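Halogenase PltM (Pseudomonas fluorescens, PDB 6BZN) halogenates phenolic compounds as an FAD-dependent enzyme, with chlorinating, brominating and iodinating activity and unusual breadth of substrate and halide. Local coordinates at residues L203-T208 and D334-L339; E209-D214 and A321-Y326; Y326-N331 and Q341-I346; Q330-R335 and E384-C389. All coordinates share one frame; numbering follows the deposited sequence.

Contact 1: residues L203-T208 and D334-L339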
loop_
_atom_site.group_PDB
_atom_site.type_symbol
_atom_site.label_atom_id
_atom_site.label_comp_id
_atom_site.label_asym_id
_atom_site.label_seq_id
_atom_site.Cartn_x
_atom_site.Cartn_y
_atom_site.Cartn_z
ATOM N N LEU A 203 -8.881 3.996 22.372
ATOM C CA LEU A 203 -10.005 4.823 21.931
ATOM C C LEU A 203 -11.221 4.039 21.503
ATOM O O LEU A 203 -12.279 4.628 21.321
ATOM C CB LEU A 203 -9.597 5.736 20.779
ATOM C CG LEU A 203 -8.636 6.877 21.132
ATOM C CD1 LEU A 203 -8.119 7.500 19.850
ATOM C CD2 LEU A 203 -9.327 7.893 22.010
ATOM N N GLY A 204 -11.070 2.739 21.301
ATOM C CA GLY A 204 -12.187 1.886 20.955
ATOM C C GLY A 204 -12.763 2.150 19.576
ATOM O O GLY A 204 -13.977 2.049 19.389
ATOM N N LEU A 205 -11.910 2.506 18.609
ATOM C CA LEU A 205 -12.408 2.844 17.267
ATOM C C LEU A 205 -12.321 1.701 16.244
ATOM O O LEU A 205 -12.979 1.772 15.215
ATOM C CB LEU A 205 -11.700 4.088 16.721
ATOM C CG LEU A 205 -11.691 5.296 17.673
ATOM C CD1 LEU A 205 -10.674 6.339 17.243
ATOM C CD2 LEU A 205 -13.074 5.886 17.758
ATOM N N ARG A 206 -11.540 0.662 16.525
ATOM C CA ARG A 206 -11.320 -0.408 15.552
ATOM C C ARG A 206 -12.403 -1.482 15.572
ATOM O O ARG A 206 -12.906 -1.864 16.637
ATOM C CB ARG A 206 -9.960 -1.049 15.772
ATOM C CG ARG A 206 -9.568 -1.978 14.650
ATOM C CD ARG A 206 -8.160 -2.471 14.817
ATOM N NE ARG A 206 -7.193 -1.397 14.606
ATOM C CZ ARG A 206 -5.884 -1.573 14.632
ATOM N NH1 ARG A 206 -5.391 -2.781 14.848
ATOM N NH2 ARG A 206 -5.070 -0.534 14.435
ATOM N N THR A 207 -12.735 -1.981 14.382
ATOM C CA THR A 207 -13.710 -3.060 14.226
ATOM C C THR A 207 -13.426 -3.829 12.938
ATOM O O THR A 207 -12.759 -3.310 12.048
ATOM C CB THR A 207 -15.159 -2.511 14.194
ATOM O OG1 THR A 207 -16.088 -3.589 14.133
ATOM C CG2 THR A 207 -15.388 -1.619 13.003
ATOM N N THR A 208 -13.930 -5.059 12.873
ATOM C CA THR A 208 -13.991 -5.831 11.644
ATOM C C THR A 208 -15.412 -5.895 11.082
ATOM O O THR A 208 -15.619 -6.485 10.019
ATOM C CB THR A 208 -13.449 -7.255 11.850
ATOM O OG1 THR A 208 -14.231 -7.930 12.840
ATOM C CG2 THR A 208 -11.988 -7.211 12.299
ATOM N N ASP A 334 -10.049 16.119 18.638
ATOM C CA ASP A 334 -9.476 17.423 18.957
ATOM C C ASP A 334 -7.946 17.345 19.046
ATOM O O ASP A 334 -7.252 18.239 18.561
ATOM C CB ASP A 334 -10.012 17.944 20.312
ATOM C CG ASP A 334 -11.495 18.319 20.277
ATOM O OD1 ASP A 334 -12.120 18.293 19.197
ATOM O OD2 ASP A 334 -12.043 18.643 21.352
ATOM N N ARG A 335 -7.448 16.282 19.682
ATOM C CA ARG A 335 -6.026 16.178 20.040
ATOM C C ARG A 335 -5.279 14.981 19.457
ATOM O O ARG A 335 -4.142 14.722 19.862
ATOM C CB ARG A 335 -5.883 16.162 21.570
ATOM C CG ARG A 335 -6.418 17.414 22.260
ATOM C CD ARG A 335 -5.483 18.581 22.017
ATOM N NE ARG A 335 -5.907 19.826 22.658
ATOM C CZ ARG A 335 -5.137 20.914 22.785
ATOM N NH1 ARG A 335 -3.883 20.934 22.331
ATOM N NH2 ARG A 335 -5.623 22.004 23.383
ATOM N N PHE A 336 -5.874 14.279 18.492
ATOM C CA PHE A 336 -5.194 13.138 17.892
ATOM C C PHE A 336 -5.600 12.910 16.454
ATOM O O PHE A 336 -6.643 13.366 15.996
ATOM C CB PHE A 336 -5.431 11.849 18.685
ATOM C CG PHE A 336 -6.832 11.313 18.570
ATOM C CD1 PHE A 336 -7.180 10.442 17.545
ATOM C CD2 PHE A 336 -7.807 11.691 19.478
ATOM C CE1 PHE A 336 -8.470 9.937 17.440
ATOM C CE2 PHE A 336 -9.101 11.193 19.374
ATOM C CZ PHE A 336 -9.433 10.321 18.349
ATOM N N CYS A 337 -4.736 12.179 15.760
ATOM C CA CYS A 337 -5.054 11.615 14.460
ATOM C C CYS A 337 -4.368 10.261 14.366
ATOM O O CYS A 337 -3.197 10.116 14.754
ATOM C CB CYS A 337 -4.591 12.525 13.330
ATOM S SG CYS A 337 -4.711 11.764 11.683
ATOM N N LEU A 338 -5.121 9.273 13.887
ATOM C CA LEU A 338 -4.570 7.985 13.514
ATOM C C LEU A 338 -4.230 8.049 12.038
ATOM O O LEU A 338 -5.082 8.379 11.214
ATOM C CB LEU A 338 -5.580 6.857 13.732
ATOM C CG LEU A 338 -5.791 6.309 15.141
ATOM C CD1 LEU A 338 -5.964 7.382 16.183
ATOM C CD2 LEU A 338 -6.949 5.326 15.149
ATOM N N LEU A 339 -2.987 7.734 11.704
ATOM C CA LEU A 339 -2.629 7.562 10.306
ATOM C C LEU A 339 -3.251 6.265 9.761
ATOM O O LEU A 339 -3.802 5.457 10.526
ATOM C CB LEU A 339 -1.111 7.611 10.136
ATOM C CG LEU A 339 -0.455 8.985 10.269
ATOM C CD1 LEU A 339 1.034 8.826 9.983
ATOM C CD2 LEU A 339 -1.046 10.038 9.351
#
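L203 and L205 meet F336 and L338 in a small, purely apolar side-chain cluster that joins the end of helix 198-203 and the turn after it to strand 336-338, an edge strand of the five-stranded parallel sheet. No hydrogen bond crosses, and the backbones stay about 10 Å apart, so four side chains span the gap. The central element is a CH-pi contact: the CD1 methyl of L203 sits over one face of the F336 ring, 3.6 Å from its centroid and 20° off the ring normal. It leans toward one rim, which brings L203 CD1 within 3.4 Å of F336 CE1. The two side chains approach from opposite directions. With CG placed between the backbone N and the carbonyl carbon (chi1 71°), F336 turns a face of its ring to the L203 methyl. L205 adds a second methyl obliquely, its CD1 lying 4.2 Å from F336 CE1. L338 closes the cluster more loosely: its CD1 is 4.3 Å from L203 CD1, while its other methyl, CD2, is 4.4 Å from L205 CD1. Trimming F336 to an alanine is likely to leave L203 CD1 without the ring face it rests on and to open a gap between the helix end and the strand. G204, first residue past the helix, has positive phi. Around the cluster, L199 packs on both F336 and L338, and I189 of strand 188-191 touches the ring. C337 points away from the cluster to meet L364 of helix 352-374, so strand 336-338 lies between helices 198-203 and 352-374.

Contact 2: residues E209-D214 and A321-Y326; sequences EGLATD and APRINY
R323 reaches across with NH2 to T213 O, a 2.9 Å hydrogen bond close to the guanidinium plane. Its NE bonds N325 OD1 of its own segment at 2.9 Å, on a lone pair. The D214 carboxylate stacks on one guanidinium face, the two planes 20° apart; D214 OD1 is 3.3 Å from R323 NE, a salt bridge of charges alone. That oxygen accepts from N282 ND2 instead. A water accepts from R323 NH2 at 2.9 Å and donates to L211 O. N325 (chi1 -22°, unstaggered) is tied at both amide ends: OD1 also receives T215 N, and ND2 donates to I346 O. Further out, T213 CG2 packs on N325 ND2 at 3.4 Å, the two side chains crossing at about a right angle, while T213 OG1 turns to D397 of helix 383-406. L211 CD1 rests 3.5 Å from Y326 CA. The contact thus ties the loop from strand 206-207 into strand 215-223 to the loop from strand 313-321 into strand 327-328, ending at FAD-binding Y326. T213 O and N325 OD1, both acceptors, lie 3.2 Å apart; the guanidinium serves both, and its charge probably offsets their repulsion as well as the charge of D214.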
loop_
_atom_site.group_PDB
_atom_site.type_symbol
_atom_site.label_atom_id
_atom_site.label_comp_id
_atom_site.label_asym_id
_atom_site.label_seq_id
_atom_site.Cartn_x
_atom_site.Cartn_y
_atom_site.Cartn_z
ATOM N N GLU A 209 -16.380 -5.273 11.766
ATOM C CA GLU A 209 -17.773 -5.292 11.320
ATOM C C GLU A 209 -17.853 -4.636 9.959
ATOM O O GLU A 209 -17.233 -3.598 9.737
ATOM C CB GLU A 209 -18.680 -4.530 12.304
ATOM C CG GLU A 209 -20.187 -4.683 12.065
ATOM C CD GLU A 209 -20.772 -3.840 10.921
ATOM O OE1 GLU A 209 -21.793 -4.285 10.341
ATOM O OE2 GLU A 209 -20.249 -2.743 10.585
ATOM N N GLY A 210 -18.613 -5.237 9.055
ATOM C CA GLY A 210 -18.871 -4.651 7.748
ATOM C C GLY A 210 -17.797 -4.857 6.684
ATOM O O GLY A 210 -17.977 -4.396 5.555
ATOM N N LEU A 211 -16.694 -5.535 7.007
ATOM C CA LEU A 211 -15.624 -5.755 6.023
ATOM C C LEU A 211 -15.947 -6.941 5.136
ATOM O O LEU A 211 -16.298 -8.021 5.636
ATOM C CB LEU A 211 -14.262 -5.978 6.698
ATOM C CG LEU A 211 -13.678 -4.725 7.335
ATOM C CD1 LEU A 211 -12.427 -5.069 8.116
ATOM C CD2 LEU A 211 -13.382 -3.647 6.293
ATOM N N ALA A 212 -15.828 -6.733 3.826
ATOM C CA ALA A 212 -15.985 -7.801 2.836
ATOM C C ALA A 212 -14.772 -8.722 2.727
ATOM O O ALA A 212 -14.918 -9.861 2.308
ATOM C CB ALA A 212 -16.316 -7.221 1.462
ATOM N N THR A 213 -13.579 -8.224 3.075
ATOM C CA THR A 213 -12.357 -8.991 2.970
ATOM C C THR A 213 -12.020 -9.621 4.328
ATOM O O THR A 213 -11.962 -8.919 5.341
ATOM C CB THR A 213 -11.192 -8.101 2.504
ATOM O OG1 THR A 213 -11.592 -7.357 1.345
ATOM C CG2 THR A 213 -9.989 -8.925 2.150
ATOM N N ASP A 214 -11.787 -10.931 4.317
ATOM C CA ASP A 214 -11.405 -11.716 5.491
ATOM C C ASP A 214 -10.261 -12.621 5.055
ATOM O O ASP A 214 -10.488 -13.699 4.493
ATOM C CB ASP A 214 -12.625 -12.504 5.975
ATOM C CG ASP A 214 -12.380 -13.296 7.261
ATOM O OD1 ASP A 214 -11.258 -13.336 7.810
ATOM O OD2 ASP A 214 -13.375 -13.899 7.727
ATOM N N ALA A 321 -0.189 -13.989 10.193
ATOM C CA ALA A 321 -1.241 -13.140 10.735
ATOM C C ALA A 321 -2.587 -13.765 10.343
ATOM O O ALA A 321 -2.913 -13.814 9.153
ATOM C CB ALA A 321 -1.107 -11.714 10.185
ATOM N N PRO A 322 -3.372 -14.255 11.330
ATOM C CA PRO A 322 -4.634 -14.956 10.991
ATOM C C PRO A 322 -5.757 -14.089 10.406
ATOM O O PRO A 322 -6.611 -14.593 9.660
ATOM C CB PRO A 322 -5.057 -15.578 12.334
ATOM C CG PRO A 322 -4.423 -14.701 13.363
ATOM C CD PRO A 322 -3.092 -14.323 12.782
ATOM N N ARG A 323 -5.775 -12.812 10.758
ATOM C CA ARG A 323 -6.677 -11.878 10.128
ATOM C C ARG A 323 -6.098 -10.479 10.010
ATOM O O ARG A 323 -5.947 -9.749 10.999
ATOM C CB ARG A 323 -8.015 -11.778 10.831
ATOM C CG ARG A 323 -8.869 -10.789 10.056
ATOM C CD ARG A 323 -10.328 -10.995 10.162
ATOM N NE ARG A 323 -11.028 -10.308 9.074
ATOM C CZ ARG A 323 -12.339 -10.129 9.041
ATOM N NH1 ARG A 323 -13.098 -10.581 10.030
ATOM N NH2 ARG A 323 -12.899 -9.512 8.013
ATOM N N ILE A 324 -5.861 -10.076 8.773
ATOM C CA ILE A 324 -5.149 -8.839 8.511
ATOM C C ILE A 324 -6.031 -7.615 8.298
ATOM O O ILE A 324 -5.514 -6.496 8.223
ATOM C CB ILE A 324 -4.148 -9.025 7.351
ATOM C CG1 ILE A 324 -4.857 -9.208 6.015
ATOM C CG2 ILE A 324 -3.221 -10.195 7.646
ATOM C CD1 ILE A 324 -3.920 -9.484 4.863
ATOM N N ASN A 325 -7.348 -7.798 8.262
ATOM C CA ASN A 325 -8.278 -6.756 7.848
ATOM C C ASN A 325 -8.930 -6.077 9.044
ATOM O O ASN A 325 -9.399 -6.752 9.940
ATOM C CB ASN A 325 -9.401 -7.323 6.972
ATOM C CG ASN A 325 -9.027 -8.635 6.320
ATOM O OD1 ASN A 325 -9.260 -9.707 6.896
ATOM N ND2 ASN A 325 -8.410 -8.572 5.142
ATOM N N TYR A 326 -9.003 -4.755 9.002
ATOM C CA TYR A 326 -9.710 -3.985 10.032
ATOM C C TYR A 326 -9.995 -2.606 9.496
ATOM O O TYR A 326 -9.363 -2.173 8.529
ATOM C CB TYR A 326 -8.904 -3.927 11.327
ATOM C CG TYR A 326 -7.494 -3.408 11.178
ATOM C CD1 TYR A 326 -7.218 -2.048 11.266
ATOM C CD2 TYR A 326 -6.444 -4.272 10.953
ATOM C CE1 TYR A 326 -5.919 -1.563 11.121
ATOM C CE2 TYR A 326 -5.143 -3.798 10.794
ATOM C CZ TYR A 326 -4.886 -2.447 10.889
ATOM O OH TYR A 326 -3.598 -1.994 10.732
HETATM O O HOH W 1 -15.648 -8.912 8.708
#

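Contact 3: residues Y326-N331 and Q341-I346; sequences YRSVQN and QATGFI
Y326 turns the edge of its ring toward the short helix 340-343, and its hydroxyl donates a short 2.5 Å hydrogen bond to Q341 O, in the carbonyl plane. One ring face looks at the backbone leading out of the helix: F345 N stands over it, and F345 CB makes an off-centre CH-pi contact 4.2 Å from the Y326 ring centroid. R206 adds a cation-pi contact. The Y326 and F345 backbones form a single antiparallel, hydrogen-bonded bridge, Y326 N to F345 O at 3.0 Å and F345 N to Y326 O at 2.9 Å. At G344 a CB would crowd Y326 O, so the bare backbone suits the close pairing. Changing Y326 to a phenylalanine removes the hydroxyl and would probably leave Q341 O without this donor and the ring freer to shift. S328, its OG beside the backbone N (chi1 -62°), donates to a lone pair of T343 O at 2.5 Å; a water joins the same OG to A342 O. N331 comes in obliquely, and ND2 gives T343 OG1 a 3.2 Å bond in the amide plane, while that hydroxyl also bonds L339 O. Three successive carbonyls at the helix C-terminus thus find donors in tyrosine, in water together with R206, and in serine. Y326 and Q341 both contact FAD in a structure of this protein, so this helix end forms part of a flavin site, empty here.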
loop_
_atom_site.group_PDB
_atom_site.type_symbol
_atom_site.label_atom_id
_atom_site.label_comp_id
_atom_site.label_asym_id
_atom_site.label_seq_id
_atom_site.Cartn_x
_atom_site.Cartn_y
_atom_site.Cartn_z
ATOM N N TYR A 326 -9.003 -4.755 9.002
ATOM C CA TYR A 326 -9.710 -3.985 10.032
ATOM C C TYR A 326 -9.995 -2.606 9.496
ATOM O O TYR A 326 -9.363 -2.173 8.529
ATOM C CB TYR A 326 -8.904 -3.927 11.327
ATOM C CG TYR A 326 -7.494 -3.408 11.178
ATOM C CD1 TYR A 326 -7.218 -2.048 11.266
ATOM C CD2 TYR A 326 -6.444 -4.272 10.953
ATOM C CE1 TYR A 326 -5.919 -1.563 11.121
ATOM C CE2 TYR A 326 -5.143 -3.798 10.794
ATOM C CZ TYR A 326 -4.886 -2.447 10.889
ATOM O OH TYR A 326 -3.598 -1.994 10.732
ATOM N N ARG A 327 -10.972 -1.945 10.099
ATOM C CA ARG A 327 -11.292 -0.563 9.797
ATOM C C ARG A 327 -11.584 0.149 11.112
ATOM O O ARG A 327 -11.561 -0.475 12.177
ATOM C CB ARG A 327 -12.484 -0.474 8.843
ATOM C CG ARG A 327 -13.793 -0.989 9.399
ATOM C CD ARG A 327 -14.963 -0.754 8.448
ATOM N NE ARG A 327 -16.192 -1.091 9.173
ATOM C CZ ARG A 327 -16.967 -0.243 9.848
ATOM N NH1 ARG A 327 -16.724 1.070 9.901
ATOM N NH2 ARG A 327 -18.027 -0.723 10.476
ATOM N N SER A 328 -11.818 1.454 11.029
ATOM C CA SER A 328 -12.168 2.258 12.203
ATOM C C SER A 328 -13.369 3.133 11.928
ATOM O O SER A 328 -13.594 3.575 10.802
ATOM C CB SER A 328 -10.998 3.130 12.638
ATOM O OG SER A 328 -9.871 2.358 13.015
ATOM N N VAL A 329 -14.140 3.387 12.977
ATOM C CA VAL A 329 -15.351 4.193 12.857
ATOM C C VAL A 329 -15.044 5.704 12.808
ATOM O O VAL A 329 -15.830 6.484 12.263
ATOM C CB VAL A 329 -16.382 3.858 13.968
ATOM C CG1 VAL A 329 -16.750 2.385 13.930
ATOM C CG2 VAL A 329 -15.873 4.218 15.357
ATOM N N GLN A 330 -13.923 6.102 13.406
ATOM C CA GLN A 330 -13.408 7.477 13.373
ATOM C C GLN A 330 -11.901 7.360 13.475
ATOM O O GLN A 330 -11.395 6.313 13.897
ATOM C CB GLN A 330 -13.879 8.298 14.576
ATOM C CG GLN A 330 -15.362 8.627 14.611
ATOM C CD GLN A 330 -15.729 9.538 15.784
ATOM O OE1 GLN A 330 -15.018 9.602 16.781
ATOM N NE2 GLN A 330 -16.843 10.243 15.660
ATOM N N ASN A 331 -11.187 8.406 13.095
ATOM C CA ASN A 331 -9.747 8.416 13.313
ATOM C C ASN A 331 -9.107 9.755 13.613
ATOM O O ASN A 331 -7.890 9.848 13.639
ATOM C CB ASN A 331 -9.051 7.724 12.122
ATOM C CG ASN A 331 -8.901 8.635 10.920
ATOM O OD1 ASN A 331 -9.635 9.603 10.770
ATOM N ND2 ASN A 331 -7.942 8.324 10.048
ATOM N N GLN A 341 -2.443 3.155 8.604
ATOM C CA GLN A 341 -2.180 1.817 9.177
ATOM C C GLN A 341 -2.815 1.602 10.556
ATOM O O GLN A 341 -3.265 0.492 10.870
ATOM C CB GLN A 341 -0.683 1.531 9.290
ATOM C CG GLN A 341 0.023 1.303 7.980
ATOM C CD GLN A 341 -0.283 -0.056 7.351
ATOM O OE1 GLN A 341 -0.769 -0.119 6.220
ATOM N NE2 GLN A 341 0.035 -1.145 8.063
ATOM N N ALA A 342 -2.828 2.653 11.373
ATOM C CA ALA A 342 -3.481 2.606 12.671
ATOM C C ALA A 342 -5.019 2.591 12.564
ATOM O O ALA A 342 -5.687 2.210 13.518
ATOM C CB ALA A 342 -3.019 3.769 13.527
ATOM N N THR A 343 -5.559 3.019 11.421
ATOM C CA THR A 343 -7.000 3.161 11.194
ATOM C C THR A 343 -7.623 1.954 10.535
ATOM O O THR A 343 -8.663 1.448 10.982
ATOM C CB THR A 343 -7.267 4.377 10.270
ATOM O OG1 THR A 343 -6.678 5.538 10.858
ATOM C CG2 THR A 343 -8.733 4.627 10.084
ATOM N N GLY A 344 -7.011 1.512 9.438
ATOM C CA GLY A 344 -7.555 0.412 8.680
ATOM C C GLY A 344 -6.553 -0.219 7.749
ATOM O O GLY A 344 -5.642 0.452 7.274
ATOM N N PHE A 345 -6.705 -1.518 7.519
ATOM C CA PHE A 345 -5.905 -2.233 6.529
ATOM C C PHE A 345 -6.743 -3.315 5.889
ATOM O O PHE A 345 -7.554 -3.922 6.557
ATOM C CB PHE A 345 -4.680 -2.870 7.169
ATOM C CG PHE A 345 -3.726 -3.455 6.164
ATOM C CD1 PHE A 345 -2.904 -2.620 5.425
ATOM C CD2 PHE A 345 -3.659 -4.821 5.950
ATOM C CE1 PHE A 345 -2.017 -3.142 4.488
ATOM C CE2 PHE A 345 -2.770 -5.354 5.028
ATOM C CZ PHE A 345 -1.942 -4.506 4.297
ATOM N N ILE A 346 -6.533 -3.568 4.596
ATOM C CA ILE A 346 -7.327 -4.570 3.890
ATOM C C ILE A 346 -6.480 -5.759 3.467
ATOM O O ILE A 346 -6.725 -6.879 3.909
ATOM C CB ILE A 346 -8.067 -3.940 2.691
ATOM C CG1 ILE A 346 -9.022 -2.820 3.164
ATOM C CG2 ILE A 346 -8.826 -4.998 1.910
ATOM C CD1 ILE A 346 -10.104 -3.229 4.157
HETATM O O HOH W 2 -8.088 1.692 14.594
#

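Contact 4: residues Q330-R335 and E384-C389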
loop_
_atom_site.group_PDB
_atom_site.type_symbol
_atom_site.label_atom_id
_atom_site.label_comp_id
_atom_site.label_asym_id
_atom_site.label_seq_id
_atom_site.Cartn_x
_atom_site.Cartn_y
_atom_site.Cartn_z
ATOM N N GLN A 330 -13.923 6.102 13.406
ATOM C CA GLN A 330 -13.408 7.477 13.373
ATOM C C GLN A 330 -11.901 7.360 13.475
ATOM O O GLN A 330 -11.395 6.313 13.897
ATOM C CB GLN A 330 -13.879 8.298 14.576
ATOM C CG GLN A 330 -15.362 8.627 14.611
ATOM C CD GLN A 330 -15.729 9.538 15.784
ATOM O OE1 GLN A 330 -15.018 9.602 16.781
ATOM N NE2 GLN A 330 -16.843 10.243 15.660
ATOM N N ASN A 331 -11.187 8.406 13.095
ATOM C CA ASN A 331 -9.747 8.416 13.313
ATOM C C ASN A 331 -9.107 9.755 13.613
ATOM O O ASN A 331 -7.890 9.848 13.639
ATOM C CB ASN A 331 -9.051 7.724 12.122
ATOM C CG ASN A 331 -8.901 8.635 10.920
ATOM O OD1 ASN A 331 -9.635 9.603 10.770
ATOM N ND2 ASN A 331 -7.942 8.324 10.048
ATOM N N VAL A 332 -9.910 10.790 13.854
ATOM C CA VAL A 332 -9.390 12.076 14.296
ATOM C C VAL A 332 -10.209 12.547 15.486
ATOM O O VAL A 332 -11.389 12.206 15.617
ATOM C CB VAL A 332 -9.412 13.140 13.175
ATOM C CG1 VAL A 332 -8.590 12.684 11.972
ATOM C CG2 VAL A 332 -10.832 13.462 12.724
ATOM N N GLY A 333 -9.568 13.328 16.342
ATOM C CA GLY A 333 -10.248 14.039 17.435
ATOM C C GLY A 333 -9.655 15.415 17.578
ATOM O O GLY A 333 -8.834 15.832 16.766
ATOM N N ASP A 334 -10.049 16.119 18.638
ATOM C CA ASP A 334 -9.476 17.423 18.957
ATOM C C ASP A 334 -7.946 17.345 19.046
ATOM O O ASP A 334 -7.252 18.239 18.561
ATOM C CB ASP A 334 -10.012 17.944 20.312
ATOM C CG ASP A 334 -11.495 18.319 20.277
ATOM O OD1 ASP A 334 -12.120 18.293 19.197
ATOM O OD2 ASP A 334 -12.043 18.643 21.352
ATOM N N ARG A 335 -7.448 16.282 19.682
ATOM C CA ARG A 335 -6.026 16.178 20.040
ATOM C C ARG A 335 -5.279 14.981 19.457
ATOM O O ARG A 335 -4.142 14.722 19.862
ATOM C CB ARG A 335 -5.883 16.162 21.570
ATOM C CG ARG A 335 -6.418 17.414 22.260
ATOM C CD ARG A 335 -5.483 18.581 22.017
ATOM N NE ARG A 335 -5.907 19.826 22.658
ATOM C CZ ARG A 335 -5.137 20.914 22.785
ATOM N NH1 ARG A 335 -3.883 20.934 22.331
ATOM N NH2 ARG A 335 -5.623 22.004 23.383
ATOM N N GLU A 384 -11.553 16.277 7.006
ATOM C CA GLU A 384 -11.242 15.803 5.663
ATOM C C GLU A 384 -10.127 14.749 5.653
ATOM O O GLU A 384 -10.033 13.960 4.709
ATOM C CB GLU A 384 -10.913 16.971 4.733
ATOM C CG GLU A 384 -12.087 17.930 4.523
ATOM C CD GLU A 384 -13.304 17.306 3.842
ATOM O OE1 GLU A 384 -13.134 16.399 2.999
ATOM O OE2 GLU A 384 -14.447 17.743 4.140
ATOM N N VAL A 385 -9.293 14.735 6.689
ATOM C CA VAL A 385 -8.316 13.661 6.858
ATOM C C VAL A 385 -9.066 12.340 7.118
ATOM O O VAL A 385 -8.772 11.301 6.499
ATOM C CB VAL A 385 -7.295 13.982 7.974
ATOM C CG1 VAL A 385 -6.343 12.826 8.208
ATOM C CG2 VAL A 385 -6.494 15.222 7.600
ATOM N N GLU A 386 -10.046 12.381 8.011
ATOM C CA GLU A 386 -10.877 11.211 8.276
ATOM C C GLU A 386 -11.674 10.756 7.057
ATOM O O GLU A 386 -11.760 9.567 6.776
ATOM C CB GLU A 386 -11.846 11.512 9.416
ATOM C CG GLU A 386 -12.704 10.333 9.819
ATOM C CD GLU A 386 -13.481 10.620 11.076
ATOM O OE1 GLU A 386 -14.668 10.982 10.972
ATOM O OE2 GLU A 386 -12.892 10.534 12.173
ATOM N N ARG A 387 -12.296 11.709 6.372
ATOM C CA ARG A 387 -13.078 11.399 5.188
ATOM C C ARG A 387 -12.229 10.683 4.137
ATOM O O ARG A 387 -12.632 9.645 3.632
ATOM C CB ARG A 387 -13.719 12.661 4.615
ATOM C CG ARG A 387 -14.466 12.439 3.309
ATOM C CD ARG A 387 -15.258 13.679 2.933
ATOM N NE ARG A 387 -15.790 13.606 1.568
ATOM C CZ ARG A 387 -15.600 14.506 0.597
ATOM N NH1 ARG A 387 -14.880 15.608 0.780
ATOM N NH2 ARG A 387 -16.162 14.301 -0.598
ATOM N N HIS A 388 -11.057 11.229 3.819
ATOM C CA HIS A 388 -10.131 10.532 2.929
ATOM C C HIS A 388 -9.799 9.109 3.432
ATOM O O HIS A 388 -9.952 8.141 2.691
ATOM C CB HIS A 388 -8.834 11.314 2.720
ATOM C CG HIS A 388 -7.755 10.470 2.132
ATOM N ND1 HIS A 388 -6.691 10.001 2.873
ATOM C CD2 HIS A 388 -7.651 9.894 0.914
ATOM C CE1 HIS A 388 -5.941 9.227 2.112
ATOM N NE2 HIS A 388 -6.510 9.138 0.922
ATOM N N CYS A 389 -9.380 8.975 4.690
ATOM C CA CYS A 389 -8.869 7.684 5.166
ATOM C C CYS A 389 -9.950 6.612 5.208
ATOM O O CYS A 389 -9.748 5.484 4.716
ATOM C CB CYS A 389 -8.199 7.808 6.530
ATOM S SG CYS A 389 -7.389 6.256 6.992
#
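N331 and E386 make the principal hydrogen bond between loop 330-335 and helix 383-406. N331 N donates to E386 OE2 at 2.9 Å and 163°, meeting the oxygen on its anti side and 34° out of the carboxylate plane. V332 N adds a weak bond to the same OE2 at 3.4 Å, so one carboxylate oxygen spans two successive amides. The glutamate gets there as an extended chain, CG anti to the backbone N (chi1 -177°), carrying its charge out from the helix to the loop. R379 makes a salt bridge to OE2 and also hydrogen-bonds V332 O, tying acid and loop together; its charge probably helps keep the buried carboxylate ionised. Among the van der Waals contacts, Q330 CB lies 3.4 Å from E386 OE2, and V332 CG2 is 3.6 Å from that same oxygen. The N331 and E386 side chains run antiparallel alongside one another, which places N331 OD1 3.2 Å from E386 CB; this amide oxygen is buried without a hydrogen-bond partner. The amide's other end packs on C389, ND2 being 3.6 Å from C389 CB. Purely apolar contact is slight: V332 CG1 and V385 CG1 stand 4.4 Å apart. One face of helix 383-406 thus meets the loop that connects strands 327-328 and 336-338. V385 reaches C337 of the latter strand and S360 of helix 352-374, and C389 touches P340 and T343 at helix 340-343.

Contacts 1, 3 and 4 form one neighbourhood: contact 1 has its centre about 8 Å from those of contacts 3 and 4, which lie about 11 Å apart, share Q330 and N331, and touch where T343 CG2 comes 3.7 Å from C389 SG. Contact 2 stands further along, its centre about 11 Å from that of contact 3, with which it shares Y326, and about 21 Å from that of contact 4. A salt bridge from E209 OE2 to R327 NH2, 3.0 Å, joins contacts 2 and 3. Strands 206-207 and 327-328 pair between contacts 1 and 3. No FAD is bound in this model, but the Q341 side chain of contact 3 is about 6 Å from that of A34, which also binds FAD; the F345 side chain is about 4 Å from a bound calcium ion.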